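Local structure of 3,4-dihydroxy-2-butanone 4-phosphate synthase (Acinetobacter baumannii, 6MNZ) at residues K240-P243 and K244-V247; I165-E168 and D169-A173. The protein probably converts D-ribulose 5-phosphate into formate and 3,4-dihydroxy-2-butanone 4-phosphate, the four-carbon precursor used in riboflavin biosynthesis. All coordinates share one frame; numbering follows the deposited sequence.

Contact 1 (K240-P243 and K244-V247)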
loop_
_atom_site.group_PDB
_atom_site.type_symbol
_atom_site.label_atom_id
_atom_site.label_comp_id
_atom_site.label_asym_id
_atom_site.label_seq_id
_atom_site.Cartn_x
_atom_site.Cartn_y
_atom_site.Cartn_z
ATOM N N LYS A 240 31.089 -4.419 7.067
ATOM C CA LYS A 240 32.065 -4.874 8.049
ATOM C C LYS A 240 33.456 -4.712 7.457
ATOM O O LYS A 240 33.778 -5.343 6.445
ATOM C CB LYS A 240 31.814 -6.333 8.446
ATOM C CG LYS A 240 32.843 -6.920 9.410
ATOM C CD LYS A 240 32.754 -6.293 10.799
ATOM C CE LYS A 240 34.077 -6.401 11.547
ATOM N NZ LYS A 240 33.882 -6.741 12.984
ATOM N N GLY A 241 34.309 -3.978 8.157
ATOM C CA GLY A 241 35.626 -3.647 7.662
ATOM C C GLY A 241 35.676 -2.288 6.994
ATOM O O GLY A 241 34.855 -1.401 7.238
ATOM N N GLU A 242 36.653 -2.145 6.099
ATOM C CA GLU A 242 36.837 -0.929 5.308
ATOM C C GLU A 242 36.944 -1.317 3.840
ATOM O O GLU A 242 38.032 -1.672 3.363
ATOM C CB GLU A 242 38.076 -0.157 5.760
ATOM C CG GLU A 242 37.977 0.404 7.170
ATOM C CD GLU A 242 38.417 -0.589 8.232
ATOM O OE1 GLU A 242 38.836 -1.710 7.873
ATOM O OE2 GLU A 242 38.388 -0.230 9.428
ATOM N N PRO A 243 35.823 -1.338 3.110
ATOM C CA PRO A 243 35.863 -1.852 1.727
ATOM C C PRO A 243 36.892 -1.158 0.857
ATOM O O PRO A 243 37.158 -1.623 -0.263
ATOM C CB PRO A 243 34.433 -1.607 1.211
ATOM C CG PRO A 243 33.796 -0.663 2.190
ATOM C CD PRO A 243 34.466 -0.919 3.504
ATOM N N LYS A 244 37.394 0.001 1.277
ATOM C CA LYS A 244 38.395 0.707 0.493
ATOM C C LYS A 244 39.788 0.105 0.621
ATOM O O LYS A 244 40.661 0.438 -0.187
ATOM C CB LYS A 244 38.455 2.174 0.927
ATOM C CG LYS A 244 37.102 2.840 1.093
ATOM C CD LYS A 244 37.227 4.357 1.044
ATOM C CE LYS A 244 35.871 5.031 0.903
ATOM N NZ LYS A 244 35.999 6.488 0.611
ATOM N N GLU A 245 39.972 -0.876 1.500
ATOM C CA GLU A 245 41.272 -1.490 1.738
ATOM C C GLU A 245 41.478 -2.771 0.936
ATOM O O GLU A 245 42.357 -3.568 1.283
ATOM C CB GLU A 245 41.457 -1.735 3.236
ATOM C CG GLU A 245 41.588 -0.429 4.017
ATOM C CD GLU A 245 41.834 -0.635 5.496
ATOM O OE1 GLU A 245 41.821 -1.800 5.946
ATOM O OE2 GLU A 245 41.938 0.376 6.225
ATOM N N GLY A 246 40.623 -3.038 -0.049
ATOM C CA GLY A 246 40.792 -4.181 -0.927
ATOM C C GLY A 246 39.478 -4.828 -1.316
ATOM O O GLY A 246 38.502 -4.121 -1.587
ATOM N N VAL A 247 39.451 -6.155 -1.440
ATOM C CA VAL A 247 38.278 -6.832 -1.984
ATOM C C VAL A 247 37.181 -6.845 -0.931
ATOM O O VAL A 247 37.444 -7.022 0.265
ATOM C CB VAL A 247 38.619 -8.261 -2.447
ATOM C CG1 VAL A 247 39.676 -8.231 -3.544
ATOM C CG2 VAL A 247 39.061 -9.125 -1.269
#
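E242 and E245 meet across a four-residue type I turn at the surface of the GTP cyclohydrolase II-like region, in the loop from strand 235-239 to strand 248-253. The loop joins two antiparallel strands that are not neighbours, since strand 290-292 lies between them in the mixed sheet. The backbone N of E245 donates to the carbonyl O of E242 at 2.8 Å, which closes the reversal. The bond is nearly straight at hydrogen (164°), though the donor stands 35° from the carbonyl plane.

P243 and K244 fill the two central positions. Proline suits the first: its ring already restricts phi to the value required there, and its nitrogen has no hydrogen to place. K244, at the exposed second corner, extends its chain beyond CG away from P243, which suits a long charged residue at the surface. G246 follows the turn with a positive phi; a CB there would collide with the carbonyl O of E245, which is why glycine sits at this point.

E242 and E245 run side by side in the same direction, the carboxylate planes of E242 and E245 23° apart. Each first torsion sets CG beside the backbone N, but the E242 chain then bends at chi2 while that of E245 stays extended. Like charges are thereby brought together, a placing that may raise the proton affinity of one carboxylate and that exposure to water would moderate. Below the charged ends, E245 CG packs 3.9 Å from E242 CB, and E242 OE1 stands 3.6 Å from E245 OE1.

Contact 2 (I165-E168 and D169-A173)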
loop_
_atom_site.group_PDB
_atom_site.type_symbol
_atom_site.label_atom_id
_atom_site.label_comp_id
_atom_site.label_asym_id
_atom_site.label_seq_id
_atom_site.Cartn_x
_atom_site.Cartn_y
_atom_site.Cartn_z
ATOM N N ILE A 165 2.065 1.425 -30.990
ATOM C CA ILE A 165 2.252 0.987 -32.370
ATOM C C ILE A 165 1.512 -0.334 -32.543
ATOM O O ILE A 165 1.918 -1.366 -31.997
ATOM C CB ILE A 165 3.740 0.854 -32.720
ATOM C CG1 ILE A 165 4.407 2.233 -32.696
ATOM C CG2 ILE A 165 3.915 0.206 -34.093
ATOM C CD1 ILE A 165 5.923 2.197 -32.773
ATOM N N ILE A 166 0.402 -0.297 -33.276
ATOM C CA ILE A 166 -0.458 -1.457 -33.485
ATOM C C ILE A 166 -0.263 -1.943 -34.914
ATOM O O ILE A 166 -0.346 -1.153 -35.862
ATOM C CB ILE A 166 -1.935 -1.121 -33.215
ATOM C CG1 ILE A 166 -2.089 -0.401 -31.873
ATOM C CG2 ILE A 166 -2.779 -2.388 -33.229
ATOM C CD1 ILE A 166 -3.503 0.062 -31.584
ATOM N N LYS A 167 -0.043 -3.246 -35.070
ATOM C CA LYS A 167 0.168 -3.812 -36.394
ATOM C C LYS A 167 -1.025 -3.519 -37.296
ATOM O O LYS A 167 -2.155 -3.337 -36.835
ATOM C CB LYS A 167 0.397 -5.320 -36.294
ATOM C CG LYS A 167 1.694 -5.696 -35.586
ATOM C CD LYS A 167 1.842 -7.203 -35.436
ATOM C CE LYS A 167 1.809 -7.905 -36.785
ATOM N NZ LYS A 167 2.421 -9.258 -36.732
ATOM N N GLU A 168 -0.756 -3.464 -38.604
ATOM C CA GLU A 168 -1.827 -3.575 -39.588
ATOM C C GLU A 168 -2.759 -4.734 -39.259
ATOM O O GLU A 168 -3.982 -4.557 -39.210
ATOM C CB GLU A 168 -1.228 -3.748 -40.985
ATOM C CG GLU A 168 -2.238 -3.675 -42.119
ATOM C CD GLU A 168 -1.723 -4.305 -43.399
ATOM O OE1 GLU A 168 -1.186 -5.431 -43.332
ATOM O OE2 GLU A 168 -2.038 -3.776 -44.486
ATOM N N ASP A 169 -2.188 -5.853 -38.807
ATOM C CA ASP A 169 -2.982 -7.004 -38.396
ATOM C C ASP A 169 -4.049 -6.643 -37.373
ATOM O O ASP A 169 -5.084 -7.316 -37.307
ATOM C CB ASP A 169 -2.052 -8.082 -37.828
ATOM C CG ASP A 169 -2.794 -9.147 -37.058
ATOM O OD1 ASP A 169 -3.180 -10.155 -37.684
ATOM O OD2 ASP A 169 -2.722 -9.121 -35.813
ATOM N N GLY A 170 -3.868 -5.546 -36.640
ATOM C CA GLY A 170 -4.772 -5.163 -35.580
ATOM C C GLY A 170 -4.332 -5.580 -34.194
ATOM O O GLY A 170 -4.934 -5.131 -33.209
ATOM N N THR A 171 -3.291 -6.398 -34.087
ATOM C CA THR A 171 -2.690 -6.750 -32.812
ATOM C C THR A 171 -1.467 -5.879 -32.551
ATOM O O THR A 171 -1.105 -5.015 -33.355
ATOM C CB THR A 171 -2.303 -8.234 -32.789
ATOM O OG1 THR A 171 -1.328 -8.494 -33.805
ATOM C CG2 THR A 171 -3.527 -9.115 -33.021
ATOM N N MET A 172 -0.919 -6.016 -31.346
ATOM C CA MET A 172 0.130 -5.121 -30.880
ATOM C C MET A 172 1.469 -5.516 -31.490
ATOM O O MET A 172 1.841 -6.694 -31.488
ATOM C CB MET A 172 0.216 -5.148 -29.355
ATOM C CG MET A 172 -1.048 -4.686 -28.646
ATOM S SD MET A 172 -1.682 -3.107 -29.244
ATOM C CE MET A 172 -0.221 -2.079 -29.148
ATOM N N ALA A 173 2.133 -4.550 -32.117
ATOM C CA ALA A 173 3.473 -4.769 -32.644
ATOM C C ALA A 173 4.433 -5.148 -31.524
ATOM O O ALA A 173 4.574 -4.416 -30.539
ATOM C CB ALA A 173 3.961 -3.510 -33.360
#
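A hairpin-like reversal, a type I turn with a G1 bulge held by a single beta bridge, joins K167 to T171 between strand 160-164 and helix 175-184. K167 O accepts from G170 N (2.8 Å), while K167 N donates to T171 O. G170 takes the bulge position with a positive phi (97°), which suits glycine.

I166 and M172 form the adjoining non-hydrogen-bonded pair, flanked by the bond from A173 N to I165 O. Bent at chi2 and chi3, the flexible M172 chain brings CE to 3.7 Å from I166 CG1. Its side chain also comes within about 4 Å of that of E164, predicted to be essential for catalysis. Small A173 fits against I165, with its CB 3.8 Å from I165 CG2, and both side chains lie on L178 of helix 175-184.

K167 runs alongside T171, its CG 3.6 Å from A173 CA, and its NZ forms a salt bridge with D177. In the turn, D169 suits its place because its carboxylate folds back onto T171, whose side chain lies near a bound sulfate. T171 N adds a weak bond to D169 OD2, which T171 OG1 meets as donor at 2.5 Å, from the anti side and 24° out of the carboxylate plane.

Both contacts are local reversals through a type I turn, but they lie on opposite sides of the chain's centre, about 53 Å apart between centres, and in different family regions. Contact 1 is a surface feature: one backbone bond closes it, and its side chains meet as two like charges. Contact 2 is partly buried, with three cross-segment backbone bonds, an apolar side on helix 175-184 and a polar end. It lies next to E164, predicted to be essential for catalysis, and near D32, predicted to bind substrate; contact 1 is remote from such sites. A glycine of positive phi, G170, ends the turn of contact 2, whereas in contact 1 two such glycines, G241 and G246, flank the turn.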